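Local atomic coordinates of interferon gamma receptor 1 (Gallus gallus, PDB entry 4EQ3), a protein that probably binds the cytokine interferon gamma through its extracellular region, the part described here, and relays the signal across the cell membrane. Residues 77-82 and 100-105; 23-28 and 66-71. All blocks are in the same frame, centred on the assembly; numbering follows the deposited sequence.

Contact 1 of 2, residues 77-82 and 100-105; sequences FHSYWF and EFVLQK
Tyr80 and Phe101 pair through their backbones in a single antiparallel bridge of the hydrogen-bonded type. Tyr80 N gives its hydrogen to Phe101 O at 2.8 Å, and Phe101 N returns a bond to Tyr80 O at 2.9 Å. Ser79 CA adds a CA-H...O contact to the same Phe101 O.

Beyond this bridge, water links the segments. One water donates to His78 O and accepts from Leu103 N, joining backbone to backbone. Val102, at the N-cap of helix 103-106, has no polar side chain with which to cap, and the water reaches the first amide of the helix instead. A second water donates both to Phe77 O and to the side-chain oxygen Gln104 OE1, while Gln104 NE2 is held by Leu200 O.

The side-chain polar bond runs from Ser79 OG to Glu100 OE2; at 2.5 Å it is very short, and its exact length is doubtful. Glu100 is well shaped for it: CG stands anti to the backbone N (chi1 172°) and the chain continues extended beyond CG. On the way, Glu100 CG lies 3.6 Å from Trp81 CZ2. Glu100 CA lies over one face of the indole, 3.9 Å from the centroid of the five-membered ring, a CH-pi contact, and Lys46 makes a cation-pi contact with Trp81.

Apolar packing completes the contact. Phe82 CE1 meets Phe101 CB 4.1 Å away, with CB at the edge of the Phe82 ring, and Phe77 CE1 approaches the aliphatic Gln104 CG at 3.7 Å.

Two direct amide bonds thus fix the register at one point, and one water spans the backbones where the helix begins, while Glu100 meets the indole face with CA and runs its extended chain past CZ2 to the Ser79 hydroxyl.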
loop_
_atom_site.group_PDB
_atom_site.type_symbol
_atom_site.label_atom_id
_atom_site.label_comp_id
_atom_site.label_asym_id
_atom_site.label_seq_id
_atom_site.Cartn_x
_atom_site.Cartn_y
_atom_site.Cartn_z
ATOM N N PHE A 77 4.330 -10.873 -6.994
ATOM C CA PHE A 77 4.629 -10.897 -8.433
ATOM C C PHE A 77 3.655 -11.713 -9.272
ATOM O O PHE A 77 3.468 -11.434 -10.457
ATOM C CB PHE A 77 6.075 -11.347 -8.681
ATOM C CG PHE A 77 7.096 -10.414 -8.093
ATOM C CD1 PHE A 77 7.203 -9.112 -8.553
ATOM C CD2 PHE A 77 7.940 -10.829 -7.080
ATOM C CE1 PHE A 77 8.134 -8.238 -8.014
ATOM C CE2 PHE A 77 8.872 -9.955 -6.530
ATOM C CZ PHE A 77 8.966 -8.663 -7.004
ATOM N N HIS A 78 3.021 -12.711 -8.672
ATOM C CA HIS A 78 2.082 -13.534 -9.430
ATOM C C HIS A 78 0.686 -12.919 -9.418
ATOM O O HIS A 78 0.406 -12.026 -8.619
ATOM C CB HIS A 78 2.043 -14.958 -8.892
ATOM C CG HIS A 78 3.364 -15.659 -8.940
ATOM N ND1 HIS A 78 4.004 -15.954 -10.124
ATOM C CD2 HIS A 78 4.162 -16.127 -7.952
ATOM C CE1 HIS A 78 5.142 -16.574 -9.862
ATOM N NE2 HIS A 78 5.258 -16.695 -8.553
ATOM N N SER A 79 -0.178 -13.410 -10.305
ATOM C CA SER A 79 -1.499 -12.834 -10.529
ATOM C C SER A 79 -2.586 -13.456 -9.647
ATOM O O SER A 79 -2.469 -14.596 -9.185
ATOM C CB SER A 79 -1.900 -12.979 -12.006
ATOM O OG SER A 79 -0.990 -12.316 -12.867
ATOM N N TYR A 80 -3.640 -12.680 -9.412
ATOM C CA TYR A 80 -4.828 -13.154 -8.714
ATOM C C TYR A 80 -6.039 -12.674 -9.493
ATOM O O TYR A 80 -6.003 -11.612 -10.120
ATOM C CB TYR A 80 -4.907 -12.571 -7.298
ATOM C CG TYR A 80 -3.935 -13.140 -6.277
ATOM C CD1 TYR A 80 -4.301 -14.199 -5.450
ATOM C CD2 TYR A 80 -2.669 -12.588 -6.111
ATOM C CE1 TYR A 80 -3.423 -14.703 -4.492
ATOM C CE2 TYR A 80 -1.790 -13.088 -5.157
ATOM C CZ TYR A 80 -2.173 -14.144 -4.359
ATOM O OH TYR A 80 -1.291 -14.633 -3.428
ATOM N N TRP A 81 -7.109 -13.459 -9.460
ATOM C CA TRP A 81 -8.396 -12.991 -9.925
ATOM C C TRP A 81 -9.385 -13.133 -8.774
ATOM O O TRP A 81 -9.205 -13.982 -7.894
ATOM C CB TRP A 81 -8.869 -13.778 -11.150
ATOM C CG TRP A 81 -8.198 -13.351 -12.418
ATOM C CD1 TRP A 81 -8.671 -12.464 -13.342
ATOM C CD2 TRP A 81 -6.921 -13.780 -12.890
ATOM N NE1 TRP A 81 -7.766 -12.318 -14.362
ATOM C CE2 TRP A 81 -6.684 -13.120 -14.109
ATOM C CE3 TRP A 81 -5.954 -14.657 -12.395
ATOM C CZ2 TRP A 81 -5.522 -13.314 -14.849
ATOM C CZ3 TRP A 81 -4.802 -14.858 -13.137
ATOM C CH2 TRP A 81 -4.593 -14.182 -14.346
ATOM N N PHE A 82 -10.411 -12.290 -8.765
ATOM C CA PHE A 82 -11.465 -12.405 -7.757
ATOM C C PHE A 82 -12.810 -12.337 -8.451
ATOM O O PHE A 82 -12.913 -11.822 -9.564
ATOM C CB PHE A 82 -11.356 -11.301 -6.695
ATOM C CG PHE A 82 -9.978 -11.132 -6.135
ATOM C CD1 PHE A 82 -9.115 -10.180 -6.660
ATOM C CD2 PHE A 82 -9.540 -11.923 -5.084
ATOM C CE1 PHE A 82 -7.838 -10.015 -6.145
ATOM C CE2 PHE A 82 -8.266 -11.770 -4.568
ATOM C CZ PHE A 82 -7.409 -10.815 -5.104
ATOM N N GLU A 100 -7.432 -8.728 -13.901
ATOM C CA GLU A 100 -6.261 -9.378 -13.338
ATOM C C GLU A 100 -5.620 -8.457 -12.307
ATOM O O GLU A 100 -5.521 -7.250 -12.520
ATOM C CB GLU A 100 -5.249 -9.679 -14.443
ATOM C CG GLU A 100 -3.910 -10.192 -13.945
ATOM C CD GLU A 100 -3.001 -10.616 -15.098
ATOM O OE1 GLU A 100 -3.380 -10.398 -16.266
ATOM O OE2 GLU A 100 -1.916 -11.165 -14.833
ATOM N N PHE A 101 -5.173 -9.031 -11.199
ATOM C CA PHE A 101 -4.549 -8.228 -10.157
ATOM C C PHE A 101 -3.164 -8.746 -9.824
ATOM O O PHE A 101 -2.984 -9.927 -9.518
ATOM C CB PHE A 101 -5.414 -8.165 -8.892
ATOM C CG PHE A 101 -4.741 -7.460 -7.733
ATOM C CD1 PHE A 101 -4.834 -6.080 -7.590
ATOM C CD2 PHE A 101 -4.013 -8.174 -6.798
ATOM C CE1 PHE A 101 -4.213 -5.428 -6.520
ATOM C CE2 PHE A 101 -3.393 -7.533 -5.727
ATOM C CZ PHE A 101 -3.488 -6.161 -5.591
ATOM N N VAL A 102 -2.196 -7.840 -9.890
ATOM C CA VAL A 102 -0.825 -8.122 -9.516
ATOM C C VAL A 102 -0.348 -7.048 -8.551
ATOM O O VAL A 102 -0.288 -5.874 -8.909
ATOM C CB VAL A 102 0.084 -8.118 -10.747
ATOM C CG1 VAL A 102 1.483 -8.496 -10.346
ATOM C CG2 VAL A 102 -0.462 -9.075 -11.801
ATOM N N LEU A 103 -0.019 -7.448 -7.329
ATOM C CA LEU A 103 0.328 -6.489 -6.281
ATOM C C LEU A 103 1.459 -5.549 -6.686
ATOM O O LEU A 103 1.378 -4.350 -6.453
ATOM C CB LEU A 103 0.659 -7.201 -4.967
ATOM C CG LEU A 103 0.902 -6.288 -3.757
ATOM C CD1 LEU A 103 -0.340 -5.469 -3.426
ATOM C CD2 LEU A 103 1.335 -7.115 -2.555
ATOM N N GLN A 104 2.501 -6.094 -7.306
ATOM C CA GLN A 104 3.646 -5.298 -7.743
ATOM C C GLN A 104 3.255 -4.229 -8.760
ATOM O O GLN A 104 3.870 -3.160 -8.826
ATOM C CB GLN A 104 4.728 -6.210 -8.351
ATOM C CG GLN A 104 5.911 -5.474 -8.972
ATOM C CD GLN A 104 5.691 -5.130 -10.431
ATOM O OE1 GLN A 104 5.213 -5.956 -11.209
ATOM N NE2 GLN A 104 6.042 -3.912 -10.812
ATOM N N LYS A 105 2.242 -4.528 -9.565
ATOM C CA LYS A 105 1.815 -3.619 -10.619
ATOM C C LYS A 105 0.733 -2.688 -10.115
ATOM O O LYS A 105 0.758 -1.492 -10.382
ATOM C CB LYS A 105 1.275 -4.396 -11.821
ATOM C CG LYS A 105 2.308 -5.258 -12.525
ATOM C CD LYS A 105 1.648 -6.137 -13.585
ATOM C CE LYS A 105 0.850 -5.318 -14.599
ATOM N NZ LYS A 105 0.159 -6.195 -15.600
HETATM O O HOH W 1 4.798 -9.099 -11.681
HETATM O O HOH W 2 -0.179 -10.200 -6.715
#

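Contact 2 of 2, residues 23-28 and 66-71; sequences NFRTVL and SCDLSE
The side chains of Arg25 and Asp68 cross at about a right angle, with the guanidinium and carboxylate planes turned 47° from each other. Asp68 OD2 sits at the guanidinium edge, in its plane, and takes a salt-bridging hydrogen bond from Arg25 NH2 at 3.0 Å through its syn lone pair. Bends at chi2 and chi3 (both 72°) fold the arginine chain, and its CD passes 3.4 Å from Ser70 OG.

The other carboxylate oxygen serves its own segment. Asp68 OD1 accepts Ser70 OG at 2.7 Å by its syn lone pair and Ser70 N from above the carboxylate plane, the latter bond closing an Asx turn. Ser70 OG in turn accepts from Thr26 N at 2.9 Å, so one small hydroxyl links the turn to the facing strand. The carboxylate is therefore gripped at both oxygens. Thr26 O lies close to OD1 as well, but both are acceptors; the donors around OD1 probably offset their repulsion. Thr26 OG1 has its own partner, Ser21 OG.

Backbone bonds carry the pairing onward. Thr26 O accepts Leu69 N at 2.8 Å, and Leu28 and Cys67 exchange two bonds as a hydrogen-bonded antiparallel pair, Leu28 N to Cys67 O being almost straight at 176°. Between these lies the non-hydrogen-bonded pair Val27 and Asp68, whose side chains share the face of the partly exposed residues; there Val27 CG1 comes 3.3 Å from Cys67 O. The buried face holds Leu28 and Cys67, and Leu28 CB packs on Leu69 CD1 at 3.6 Å. Branched aliphatic residues suit this side, where Val19 also covers Leu28.

Cys67 is tied to Cys59 by a disulfide. Strand 66-68 is an outer strand beside the central strand 25-31 of an antiparallel three-stranded sheet, the arrangement of strands B and E in a fibronectin type III domain.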
loop_
_atom_site.group_PDB
_atom_site.type_symbol
_atom_site.label_atom_id
_atom_site.label_comp_id
_atom_site.label_asym_id
_atom_site.label_seq_id
_atom_site.Cartn_x
_atom_site.Cartn_y
_atom_site.Cartn_z
ATOM N N ASN A 23 -0.605 0.330 0.527
ATOM C CA ASN A 23 0.156 0.017 1.729
ATOM C C ASN A 23 -0.122 -1.402 2.191
ATOM O O ASN A 23 -0.106 -1.693 3.387
ATOM C CB ASN A 23 -0.165 1.008 2.837
ATOM C CG ASN A 23 0.342 2.399 2.534
ATOM O OD1 ASN A 23 -0.161 3.392 3.075
ATOM N ND2 ASN A 23 1.339 2.484 1.668
ATOM N N PHE A 24 -0.380 -2.279 1.224
ATOM C CA PHE A 24 -0.568 -3.702 1.488
ATOM C C PHE A 24 -1.908 -4.024 2.126
ATOM O O PHE A 24 -2.149 -5.156 2.535
ATOM C CB PHE A 24 0.594 -4.249 2.316
ATOM C CG PHE A 24 1.917 -4.141 1.616
ATOM C CD1 PHE A 24 2.260 -5.044 0.620
ATOM C CD2 PHE A 24 2.805 -3.127 1.932
ATOM C CE1 PHE A 24 3.483 -4.944 -0.036
ATOM C CE2 PHE A 24 4.021 -3.018 1.278
ATOM C CZ PHE A 24 4.363 -3.927 0.297
ATOM N N ARG A 25 -2.773 -3.018 2.213
ATOM C CA ARG A 25 -4.177 -3.254 2.517
ATOM C C ARG A 25 -4.921 -3.343 1.190
ATOM O O ARG A 25 -5.018 -2.364 0.448
ATOM C CB ARG A 25 -4.757 -2.136 3.393
ATOM C CG ARG A 25 -6.199 -2.368 3.849
ATOM C CD ARG A 25 -6.332 -3.475 4.919
ATOM N NE ARG A 25 -5.818 -3.080 6.232
ATOM C CZ ARG A 25 -6.086 -3.719 7.372
ATOM N NH1 ARG A 25 -5.574 -3.288 8.518
ATOM N NH2 ARG A 25 -6.872 -4.788 7.376
ATOM N N THR A 26 -5.431 -4.526 0.880
ATOM C CA THR A 26 -6.142 -4.714 -0.370
ATOM C C THR A 26 -7.614 -4.971 -0.129
ATOM O O THR A 26 -7.985 -5.891 0.605
ATOM C CB THR A 26 -5.559 -5.881 -1.181
ATOM O OG1 THR A 26 -4.162 -5.663 -1.377
ATOM C CG2 THR A 26 -6.249 -5.986 -2.525
ATOM N N VAL A 27 -8.452 -4.173 -0.773
ATOM C CA VAL A 27 -9.888 -4.322 -0.605
ATOM C C VAL A 27 -10.622 -4.337 -1.934
ATOM O O VAL A 27 -10.317 -3.561 -2.847
ATOM C CB VAL A 27 -10.478 -3.233 0.320
ATOM C CG1 VAL A 27 -11.886 -3.616 0.732
ATOM C CG2 VAL A 27 -9.613 -3.058 1.548
ATOM N N LEU A 28 -11.588 -5.244 -2.031
ATOM C CA LEU A 28 -12.405 -5.401 -3.221
ATOM C C LEU A 28 -13.736 -4.718 -2.988
ATOM O O LEU A 28 -14.360 -4.914 -1.953
ATOM C CB LEU A 28 -12.646 -6.887 -3.505
ATOM C CG LEU A 28 -13.713 -7.215 -4.551
ATOM C CD1 LEU A 28 -13.249 -6.844 -5.963
ATOM C CD2 LEU A 28 -14.070 -8.698 -4.491
ATOM N N SER A 66 -18.196 -4.852 0.082
ATOM C CA SER A 66 -16.742 -4.812 0.074
ATOM C C SER A 66 -16.198 -6.057 0.748
ATOM O O SER A 66 -16.894 -6.710 1.523
ATOM C CB SER A 66 -16.213 -3.541 0.756
ATOM O OG SER A 66 -16.517 -3.504 2.143
ATOM N N CYS A 67 -14.951 -6.389 0.446
ATOM C CA CYS A 67 -14.312 -7.555 1.026
ATOM C C CYS A 67 -12.831 -7.280 1.192
ATOM O O CYS A 67 -12.166 -6.889 0.231
ATOM C CB CYS A 67 -14.518 -8.774 0.116
ATOM S SG CYS A 67 -13.647 -10.247 0.666
ATOM N N ASP A 68 -12.313 -7.468 2.403
ATOM C CA ASP A 68 -10.896 -7.235 2.664
ATOM C C ASP A 68 -10.128 -8.478 2.246
ATOM O O ASP A 68 -10.308 -9.549 2.825
ATOM C CB ASP A 68 -10.645 -6.916 4.153
ATOM C CG ASP A 68 -9.191 -6.521 4.443
ATOM O OD1 ASP A 68 -8.340 -6.568 3.532
ATOM O OD2 ASP A 68 -8.885 -6.151 5.595
ATOM N N LEU A 69 -9.279 -8.325 1.233
ATOM C CA LEU A 69 -8.575 -9.452 0.622
ATOM C C LEU A 69 -7.140 -9.583 1.128
ATOM O O LEU A 69 -6.387 -10.449 0.660
ATOM C CB LEU A 69 -8.548 -9.296 -0.902
ATOM C CG LEU A 69 -9.873 -9.136 -1.652
ATOM C CD1 LEU A 69 -9.609 -8.858 -3.131
ATOM C CD2 LEU A 69 -10.723 -10.383 -1.489
ATOM N N SER A 70 -6.762 -8.730 2.076
ATOM C CA SER A 70 -5.373 -8.637 2.514
ATOM C C SER A 70 -4.794 -9.958 3.010
ATOM O O SER A 70 -3.579 -10.155 2.983
ATOM C CB SER A 70 -5.221 -7.577 3.611
ATOM O OG SER A 70 -5.651 -6.309 3.156
ATOM N N GLU A 71 -5.654 -10.858 3.475
ATOM C CA GLU A 71 -5.174 -12.120 4.025
ATOM C C GLU A 71 -5.129 -13.221 2.977
ATOM O O GLU A 71 -4.643 -14.313 3.252
ATOM C CB GLU A 71 -6.038 -12.560 5.203
ATOM C CG GLU A 71 -6.042 -11.580 6.372
ATOM C CD GLU A 71 -4.678 -11.450 7.045
ATOM O OE1 GLU A 71 -4.212 -12.441 7.654
ATOM O OE2 GLU A 71 -4.079 -10.352 6.977
#

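Overall arrangement
Contact 2 joins two strands of the three-stranded sheet in the first fibronectin type III domain, whereas contact 1 ties the entry into strand 81-88, in the opposing four-stranded sheet, to the segment leading toward the second domain. Their centres are 12 Å apart, and they meet through the hydrophobic interior: Phe82 CE2 packs 3.5 Å from Leu69 CD1, and Phe101 CZ lies 4.1 Å from Thr26 CG2. Nearer the second domain, Leu103 CD2 rests 3.9 Å from Phe24 CD1, and the Phe24 ring meets Phe132 and Phe196 edge-to-face. Along the chain, contact 2 closes before contact 1 opens. Together they connect the sandwich interior with the interdomain junction.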